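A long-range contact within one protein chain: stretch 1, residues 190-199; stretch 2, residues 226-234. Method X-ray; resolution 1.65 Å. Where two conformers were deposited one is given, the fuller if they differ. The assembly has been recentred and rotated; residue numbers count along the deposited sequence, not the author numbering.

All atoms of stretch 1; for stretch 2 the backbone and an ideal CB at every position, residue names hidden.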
# COMPACT_ATOMS: atom_id res chain seq x y z
N ALA A 190 -5.51 3.30 -12.87
CA ALA A 190 -5.88 4.67 -12.56
C ALA A 190 -5.53 5.60 -13.71
O ALA A 190 -6.29 6.54 -13.97
CB ALA A 190 -5.21 5.11 -11.25
N GLU A 191 -4.40 5.38 -14.38
CA GLU A 191 -4.11 6.15 -15.60
C GLU A 191 -5.24 6.04 -16.61
O GLU A 191 -5.66 7.04 -17.18
CB GLU A 191 -2.81 5.69 -16.25
CG GLU A 191 -1.57 5.87 -15.39
CD GLU A 191 -0.35 5.29 -16.10
OE1 GLU A 191 0.26 4.35 -15.54
OE2 GLU A 191 -0.04 5.76 -17.22
N PHE A 192 -5.71 4.83 -16.88
CA PHE A 192 -6.79 4.61 -17.84
C PHE A 192 -8.06 5.34 -17.42
O PHE A 192 -8.71 6.04 -18.23
CB PHE A 192 -7.01 3.09 -18.00
CG PHE A 192 -8.12 2.73 -18.91
CD1 PHE A 192 -8.20 3.27 -20.19
CD2 PHE A 192 -9.10 1.84 -18.49
CE1 PHE A 192 -9.22 2.86 -21.05
CE2 PHE A 192 -10.14 1.46 -19.33
CZ PHE A 192 -10.19 1.97 -20.61
N PHE A 193 -8.40 5.25 -16.14
CA PHE A 193 -9.56 5.95 -15.63
C PHE A 193 -9.43 7.45 -15.89
O PHE A 193 -10.34 8.09 -16.43
CB PHE A 193 -9.72 5.66 -14.14
CG PHE A 193 -10.58 6.66 -13.43
CD1 PHE A 193 -11.92 6.79 -13.75
CD2 PHE A 193 -10.04 7.47 -12.45
CE1 PHE A 193 -12.73 7.72 -13.13
CE2 PHE A 193 -10.84 8.40 -11.81
CZ PHE A 193 -12.20 8.54 -12.16
N LEU A 194 -8.29 8.03 -15.49
CA LEU A 194 -8.12 9.47 -15.63
C LEU A 194 -8.13 9.91 -17.10
O LEU A 194 -8.69 10.96 -17.44
CB LEU A 194 -6.84 9.92 -14.95
CG LEU A 194 -6.86 9.87 -13.42
CD1 LEU A 194 -5.45 10.09 -12.85
CD2 LEU A 194 -7.85 10.90 -12.85
N GLU A 195 -7.51 9.12 -17.99
CA GLU A 195 -7.51 9.47 -19.40
C GLU A 195 -8.94 9.48 -19.94
O GLU A 195 -9.35 10.41 -20.64
CB GLU A 195 -6.64 8.49 -20.19
CG GLU A 195 -6.60 8.85 -21.65
CD GLU A 195 -5.49 8.16 -22.40
OE1 GLU A 195 -5.02 7.11 -21.94
OE2 GLU A 195 -5.07 8.67 -23.46
N GLN A 196 -9.72 8.45 -19.59
CA GLN A 196 -11.10 8.40 -20.08
C GLN A 196 -11.93 9.50 -19.45
O GLN A 196 -12.87 10.03 -20.07
CB GLN A 196 -11.69 7.02 -19.76
CG GLN A 196 -11.07 5.90 -20.57
CD GLN A 196 -11.34 6.09 -22.06
OE1 GLN A 196 -12.46 6.42 -22.46
NE2 GLN A 196 -10.30 6.01 -22.85
N LEU A 197 -11.58 9.87 -18.22
CA LEU A 197 -12.24 10.99 -17.54
C LEU A 197 -12.01 12.29 -18.28
O LEU A 197 -12.95 13.03 -18.59
CB LEU A 197 -11.72 11.10 -16.11
CG LEU A 197 -12.24 12.29 -15.30
CD1 LEU A 197 -13.73 12.15 -15.08
CD2 LEU A 197 -11.52 12.45 -13.97
N VAL A 198 -10.75 12.59 -18.58
CA VAL A 198 -10.40 13.87 -19.19
C VAL A 198 -11.03 14.04 -20.58
O VAL A 198 -11.43 15.17 -20.95
CB VAL A 198 -8.86 13.99 -19.17
CG1 VAL A 198 -8.35 15.17 -19.96
CG2 VAL A 198 -8.38 14.11 -17.74
N LYS A 199 -11.20 12.95 -21.34
CA LYS A 199 -11.86 12.99 -22.66
C LYS A 199 -13.29 13.48 -22.59
O LYS A 199 -13.84 13.88 -23.62
CB LYS A 199 -11.89 11.57 -23.31
CG LYS A 199 -10.60 11.04 -23.88
CD LYS A 199 -10.77 9.55 -24.22
CE LYS A 199 -9.88 9.06 -25.37
NZ LYS A 199 -8.47 9.53 -25.26
N UNK A 226 3.71 12.20 -16.78
CA UNK A 226 3.74 11.98 -18.24
C UNK A 226 2.36 11.84 -18.83
O UNK A 226 2.12 12.30 -19.96
CB UNK A 226 4.56 10.73 -18.58
N UNK A 227 1.45 11.19 -18.10
CA UNK A 227 0.07 11.10 -18.58
C UNK A 227 -0.54 12.48 -18.79
O UNK A 227 -1.13 12.76 -19.84
CB UNK A 227 -0.78 10.30 -17.59
N UNK A 228 -0.44 13.36 -17.79
CA UNK A 228 -1.04 14.69 -17.93
C UNK A 228 -0.31 15.52 -18.98
O UNK A 228 -0.92 16.34 -19.67
CB UNK A 228 -1.03 15.42 -16.59
N UNK A 229 1.01 15.33 -19.09
CA UNK A 229 1.78 15.97 -20.15
C UNK A 229 1.22 15.61 -21.52
O UNK A 229 0.98 16.49 -22.36
CB UNK A 229 3.25 15.57 -20.06
N UNK A 230 0.96 14.32 -21.76
CA UNK A 230 0.50 13.86 -23.07
C UNK A 230 -0.94 14.26 -23.35
O UNK A 230 -1.31 14.48 -24.51
CB UNK A 230 0.64 12.34 -23.17
N UNK A 231 -1.79 14.32 -22.32
CA UNK A 231 -3.17 14.74 -22.55
C UNK A 231 -3.27 16.22 -22.88
O UNK A 231 -4.15 16.62 -23.65
CB UNK A 231 -4.03 14.43 -21.32
N UNK A 232 -2.37 17.04 -22.34
CA UNK A 232 -2.27 18.43 -22.70
C UNK A 232 -3.42 19.32 -22.28
O UNK A 232 -3.56 20.41 -22.84
CB UNK A 232 -2.11 18.53 -24.22
N UNK A 233 -4.24 18.91 -21.32
CA UNK A 233 -5.29 19.81 -20.85
C UNK A 233 -4.77 20.57 -19.63
O UNK A 233 -3.93 20.04 -18.88
CB UNK A 233 -6.57 19.04 -20.51
N UNK A 234 -5.22 21.79 -19.39
CA UNK A 234 -4.67 22.56 -18.28
C UNK A 234 -4.85 21.84 -16.95
O UNK A 234 -5.92 21.29 -16.66
CB UNK A 234 -5.33 23.94 -18.22

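The two stretches run in the same general direction: the axes of helix 190-198 and helix 226-231 diverge by 24° and come no closer than 10.9 Å. The CA register, 191 with 227, 195 with 231 and 198 with 233, sets which positions meet.

At position 226 CA-to-CB points sideways and the ideal CB has nothing of stretch 1 within 5.5 Å, so this contact constrains little. At phi -57°, with its N unbonded to the turn before and the helix kinked, many residues would do, proline among them; it is P226.

Position 227 points toward stretch 1. Its ideal CB lies 4.6 Å from E191 OE2, but the CB atoms of E191 and L194 offer apolar surface, bordered by the carbonyl E191 O, which already accepts the helix bond from E195 N. A medium aliphatic chain would suit, and a donor reaching for the carboxylate is conceivable. The residue is leucine, chi1 t and chi2 p: L227 CD2 lies 3.6 Å from E191 O and 4.2 Å from L194 CB, while L227 CD1 is 4.4 Å from E195 OE1.

Positions 228 and 229 have no nearby stretch 1 atoms at the ideal CB, and many residues would do. L228 starts sideways, though its end comes nearer; E229 is out of reach.

Position 230 points toward stretch 1, yet its ideal CB has no neighbour within 5.5 Å. Only a long chain could cross the gap, and the carboxylate of E195 favours a basic one, lysine or arginine. It is arginine: R230 NH1 donates to E195 OE2 at 2.7 Å, with an N-H...O angle of 147°, forming a salt bridge. The oxygen sits at the guanidinium edge, near its plane.

Position 231 also points toward stretch 1, with its ideal CB 4.6 Å from V198 CG1. Leucine, isoleucine or methionine would fit between V198 and the E195 chain. L231 extends CD1 to 4.2 Å from V198 CB and places CD2 3.7 Å from E195 OE2.

Position 232 leaves helical angles with phi/psi of 68°/19°. Positive phi favours glycine, though asparagine is often tolerated; G232 is deposited.

Position 233, extended at -94°/150°, points toward stretch 1, its ideal CB 4.3 Å from V198 CG1. A small or medium apolar group is indicated. The residue is valine, chi1 m, with V233 CG2 3.5 Å from V198 CG1.

Position 234 is out of reach of stretch 1; its phi of -58° allows the deposited P234.

Stretch 2, residues 226-234: PLLERLGVP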
# COMPACT_ATOMS: atom_id res chain seq x y z
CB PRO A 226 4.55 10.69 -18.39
CG PRO A 226 5.33 10.59 -17.16
CD PRO A 226 4.52 11.20 -16.07
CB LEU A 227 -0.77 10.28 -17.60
CG LEU A 227 -2.26 10.23 -17.98
CD1 LEU A 227 -2.45 9.46 -19.29
CD2 LEU A 227 -3.12 9.62 -16.89
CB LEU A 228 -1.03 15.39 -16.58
CG LEU A 228 -1.89 14.70 -15.51
CD1 LEU A 228 -1.52 15.15 -14.12
CD2 LEU A 228 -3.34 15.00 -15.79
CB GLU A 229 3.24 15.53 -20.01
CG GLU A 229 4.25 16.22 -20.91
CD GLU A 229 5.67 15.76 -20.61
OE1 GLU A 229 5.92 14.53 -20.59
OE2 GLU A 229 6.54 16.62 -20.37
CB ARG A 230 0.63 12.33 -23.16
CG ARG A 230 -0.31 11.69 -24.17
CD ARG A 230 0.03 10.23 -24.43
NE ARG A 230 -0.21 9.39 -23.26
CZ ARG A 230 -1.37 8.81 -22.96
NH1 ARG A 230 -2.43 8.98 -23.74
NH2 ARG A 230 -1.47 8.05 -21.88
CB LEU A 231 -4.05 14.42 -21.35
CG LEU A 231 -4.13 12.93 -21.02
CD1 LEU A 231 -4.92 12.73 -19.72
CD2 LEU A 231 -4.72 12.11 -22.21
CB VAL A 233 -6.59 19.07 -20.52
CG1 VAL A 233 -7.21 18.48 -21.81
CG2 VAL A 233 -6.35 18.02 -19.44
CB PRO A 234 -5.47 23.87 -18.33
CG PRO A 234 -6.03 23.93 -19.71
CD PRO A 234 -6.27 22.52 -20.12
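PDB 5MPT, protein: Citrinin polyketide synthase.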